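Local coordinates for xylose isomerase-like TIM barrel (Anabaena variabilis ATCC 29413, PDB 2QW5), which probably acts as a sugar or sugar-phosphate isomerase or epimerase, binding a zinc ion and D-xylose in its TIM barrel, at residues Y60-R71 with Y110-L121. Sequence-based numbering, arbitrary orientation.
Sequences YAQDLENYTNLR and YLKSRVDITAAL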
# COMPACT_ATOMS: atom_id res chain seq x y z
N TYR A 60 -24.92 -5.40 19.91
CA TYR A 60 -25.73 -4.17 20.01
C TYR A 60 -26.36 -3.90 21.37
O TYR A 60 -26.27 -2.76 21.89
CB TYR A 60 -26.80 -4.08 18.94
CG TYR A 60 -26.26 -3.98 17.52
CD1 TYR A 60 -25.07 -3.29 17.22
CD2 TYR A 60 -27.01 -4.46 16.46
CE1 TYR A 60 -24.59 -3.18 15.92
CE2 TYR A 60 -26.55 -4.33 15.14
CZ TYR A 60 -25.35 -3.68 14.89
OH TYR A 60 -24.86 -3.57 13.64
N ALA A 61 -26.96 -4.94 21.95
CA ALA A 61 -27.61 -4.83 23.23
C ALA A 61 -26.57 -4.56 24.33
O ALA A 61 -26.80 -3.67 25.19
CB ALA A 61 -28.45 -6.08 23.52
N GLN A 62 -25.42 -5.25 24.26
CA GLN A 62 -24.37 -5.02 25.26
C GLN A 62 -23.80 -3.59 25.15
O GLN A 62 -23.53 -2.96 26.18
CB GLN A 62 -23.25 -6.08 25.19
CG GLN A 62 -22.22 -5.98 26.33
CD GLN A 62 -22.86 -6.01 27.72
OE1 GLN A 62 -23.38 -7.05 28.15
NE2 GLN A 62 -22.84 -4.88 28.42
N ASP A 63 -23.66 -3.07 23.94
CA ASP A 63 -23.19 -1.70 23.75
C ASP A 63 -24.15 -0.69 24.39
O ASP A 63 -23.71 0.23 25.08
CB ASP A 63 -23.05 -1.35 22.25
CG ASP A 63 -21.91 -2.08 21.55
OD1 ASP A 63 -20.93 -2.44 22.22
OD2 ASP A 63 -22.02 -2.27 20.31
N LEU A 64 -25.45 -0.90 24.18
CA LEU A 64 -26.48 0.03 24.70
C LEU A 64 -26.44 0.09 26.22
O LEU A 64 -26.46 1.16 26.82
CB LEU A 64 -27.86 -0.37 24.20
CG LEU A 64 -29.03 0.55 24.52
CD1 LEU A 64 -28.72 2.01 24.14
CD2 LEU A 64 -30.30 0.06 23.85
N GLU A 65 -26.27 -1.08 26.82
CA GLU A 65 -26.13 -1.23 28.26
C GLU A 65 -24.86 -0.55 28.76
O GLU A 65 -24.90 0.18 29.73
CB GLU A 65 -26.15 -2.73 28.60
CG GLU A 65 -26.01 -3.07 30.06
CD GLU A 65 -26.39 -4.53 30.31
OE1 GLU A 65 -25.81 -5.43 29.63
OE2 GLU A 65 -27.27 -4.76 31.18
N ASN A 66 -23.74 -0.74 28.07
CA ASN A 66 -22.49 -0.09 28.49
C ASN A 66 -22.55 1.43 28.44
O ASN A 66 -22.16 2.10 29.38
CB ASN A 66 -21.29 -0.58 27.67
CG ASN A 66 -20.94 -2.03 27.95
OD1 ASN A 66 -21.32 -2.61 28.99
ND2 ASN A 66 -20.21 -2.62 27.03
N TYR A 67 -23.03 1.98 27.33
CA TYR A 67 -23.14 3.46 27.21
C TYR A 67 -24.20 4.04 28.19
O TYR A 67 -24.04 5.16 28.67
CB TYR A 67 -23.39 3.88 25.74
CG TYR A 67 -22.13 3.75 24.88
CD1 TYR A 67 -21.10 4.68 24.98
CD2 TYR A 67 -22.00 2.75 23.90
CE1 TYR A 67 -19.94 4.61 24.19
CE2 TYR A 67 -20.83 2.67 23.08
CZ TYR A 67 -19.83 3.61 23.24
OH TYR A 67 -18.69 3.54 22.48
N THR A 68 -25.26 3.27 28.47
CA THR A 68 -26.27 3.67 29.46
C THR A 68 -25.54 3.77 30.82
O THR A 68 -25.69 4.75 31.54
CB THR A 68 -27.43 2.69 29.55
OG1 THR A 68 -28.15 2.67 28.31
CG2 THR A 68 -28.39 3.08 30.71
N ASN A 69 -24.71 2.78 31.12
CA ASN A 69 -23.93 2.79 32.36
C ASN A 69 -22.91 3.92 32.42
O ASN A 69 -22.63 4.44 33.50
CB ASN A 69 -23.26 1.42 32.58
CG ASN A 69 -24.26 0.28 32.81
OD1 ASN A 69 -25.43 0.50 33.09
ND2 ASN A 69 -23.80 -0.94 32.67
N LEU A 70 -22.34 4.30 31.27
CA LEU A 70 -21.43 5.44 31.20
C LEU A 70 -22.20 6.72 31.53
O LEU A 70 -21.75 7.50 32.36
CB LEU A 70 -20.70 5.55 29.82
CG LEU A 70 -19.71 6.71 29.62
CD1 LEU A 70 -18.58 6.70 30.66
CD2 LEU A 70 -19.15 6.73 28.21
N ARG A 71 -23.36 6.93 30.91
CA ARG A 71 -24.22 8.10 31.24
C ARG A 71 -24.53 8.16 32.74
O ARG A 71 -24.41 9.23 33.37
CB ARG A 71 -25.53 8.05 30.45
CG ARG A 71 -26.51 9.23 30.60
CD ARG A 71 -26.03 10.54 30.04
NE ARG A 71 -25.40 11.45 31.01
CZ ARG A 71 -25.04 12.71 30.76
NH1 ARG A 71 -25.23 13.23 29.54
NH2 ARG A 71 -24.50 13.45 31.71
N TYR A 110 -27.17 -1.18 12.22
CA TYR A 110 -25.97 -0.58 12.82
C TYR A 110 -26.24 0.89 13.18
O TYR A 110 -26.00 1.31 14.30
CB TYR A 110 -24.75 -0.75 11.90
CG TYR A 110 -23.59 0.15 12.20
CD1 TYR A 110 -22.77 -0.07 13.30
CD2 TYR A 110 -23.32 1.24 11.37
CE1 TYR A 110 -21.69 0.79 13.58
CE2 TYR A 110 -22.27 2.10 11.64
CZ TYR A 110 -21.45 1.87 12.73
OH TYR A 110 -20.40 2.76 12.94
N LEU A 111 -26.76 1.65 12.22
CA LEU A 111 -27.04 3.08 12.44
C LEU A 111 -28.14 3.29 13.49
O LEU A 111 -28.01 4.19 14.32
CB LEU A 111 -27.31 3.81 11.13
CG LEU A 111 -26.13 3.86 10.16
CD1 LEU A 111 -26.57 4.30 8.69
CD2 LEU A 111 -25.05 4.79 10.62
N LYS A 112 -29.16 2.40 13.50
CA LYS A 112 -30.24 2.44 14.56
C LYS A 112 -29.68 2.16 15.94
O LYS A 112 -30.09 2.80 16.95
CB LYS A 112 -31.38 1.48 14.27
CG LYS A 112 -32.30 1.85 13.08
CD LYS A 112 -33.34 0.76 12.90
CE LYS A 112 -34.42 1.17 11.92
NZ LYS A 112 -35.41 0.08 11.67
N SER A 113 -28.74 1.22 16.01
CA SER A 113 -28.01 0.95 17.28
C SER A 113 -27.30 2.19 17.78
O SER A 113 -27.28 2.49 19.00
CB SER A 113 -26.97 -0.17 17.10
OG SER A 113 -26.03 -0.17 18.16
N ARG A 114 -26.65 2.90 16.86
CA ARG A 114 -25.89 4.08 17.22
C ARG A 114 -26.84 5.20 17.60
O ARG A 114 -26.55 5.94 18.56
CB ARG A 114 -24.83 4.42 16.19
CG ARG A 114 -23.47 3.67 16.34
CD ARG A 114 -23.51 2.16 16.55
NE ARG A 114 -22.24 1.65 17.09
CZ ARG A 114 -22.08 0.55 17.81
NH1 ARG A 114 -23.09 -0.24 18.15
NH2 ARG A 114 -20.85 0.22 18.20
N VAL A 115 -27.98 5.32 16.91
CA VAL A 115 -29.03 6.28 17.35
C VAL A 115 -29.43 5.92 18.84
O VAL A 115 -29.55 6.81 19.64
CB VAL A 115 -30.31 6.31 16.44
CG1 VAL A 115 -31.44 7.16 17.07
CG2 VAL A 115 -30.02 6.83 14.99
N ASP A 116 -29.69 4.64 19.15
CA ASP A 116 -30.04 4.21 20.52
C ASP A 116 -29.00 4.58 21.55
O ASP A 116 -29.34 5.06 22.64
CB ASP A 116 -30.24 2.69 20.63
CG ASP A 116 -31.46 2.18 19.87
OD1 ASP A 116 -32.35 2.98 19.51
OD2 ASP A 116 -31.55 0.95 19.69
N ILE A 117 -27.73 4.37 21.21
CA ILE A 117 -26.60 4.76 22.11
C ILE A 117 -26.57 6.29 22.35
O ILE A 117 -26.31 6.77 23.45
CB ILE A 117 -25.24 4.28 21.45
CG1 ILE A 117 -25.14 2.76 21.51
CG2 ILE A 117 -24.02 5.01 22.03
CD1 ILE A 117 -23.94 2.22 20.71
N THR A 118 -26.81 7.06 21.28
CA THR A 118 -26.85 8.53 21.37
C THR A 118 -27.89 8.95 22.40
O THR A 118 -27.55 9.68 23.33
CB THR A 118 -27.13 9.20 19.99
OG1 THR A 118 -26.11 8.79 19.10
CG2 THR A 118 -27.12 10.76 20.10
N ALA A 119 -29.09 8.39 22.27
CA ALA A 119 -30.20 8.67 23.19
C ALA A 119 -29.85 8.23 24.62
O ALA A 119 -30.09 8.99 25.56
CB ALA A 119 -31.48 7.99 22.68
N ALA A 120 -29.25 7.04 24.78
CA ALA A 120 -28.85 6.52 26.13
C ALA A 120 -27.87 7.42 26.81
O ALA A 120 -27.85 7.50 28.04
CB ALA A 120 -28.31 5.05 26.05
N LEU A 121 -27.05 8.12 26.01
CA LEU A 121 -26.13 9.16 26.51
C LEU A 121 -26.82 10.52 26.73
O LEU A 121 -26.14 11.51 26.99
CB LEU A 121 -24.92 9.31 25.56
CG LEU A 121 -23.92 8.14 25.50
CD1 LEU A 121 -22.96 8.25 24.35
CD2 LEU A 121 -23.14 8.10 26.79
O HOH W 1 -27.06 -0.50 20.64
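Tyr60 lays one face of its ring over Ser113 CB, which stands 3.9 Å from the ring centroid in a CH-pi contact, while its OH reaches the backbone of Tyr110 and comes within 3.3 Å of Tyr110 CB. A chi1 of 163° swings Ser113 OG away from its backbone N to where it is linked through one water to Tyr60 O and accepts a bond from Arg114 NH1. Arg114 NH1 also forms a salt bridge to Asp63 OD2 at 3.2 Å, on its anti side and tilted out of the carboxylate plane but near the guanidinium plane, the two planes being turned 75° apart; NH2 adds a weak bond to OD2 and also bonds Ala53 O. A leucine in place of Arg114 would probably leave the Asp63 carboxylate without its positive mate and Ser113 OG without the guanidinium N-H it accepts from. The two helices, following the second and third strands of the TIM barrel, run nearly parallel on its outside, crossing at -18°. Farther along, Ile117 CG2 sits over a face of the Tyr67 ring, 3.9 Å from its centroid, and Leu64 CD1 packs 3.6 Å from Ala120 CB. Just past the end of helix 101-120, Arg71, its chain bent at chi2 and chi3, brings NH1 to Leu121 O at 3.2 Å, from above the carbonyl plane; NH1 also bonds Val82 O, and NH2 pairs with Asp75.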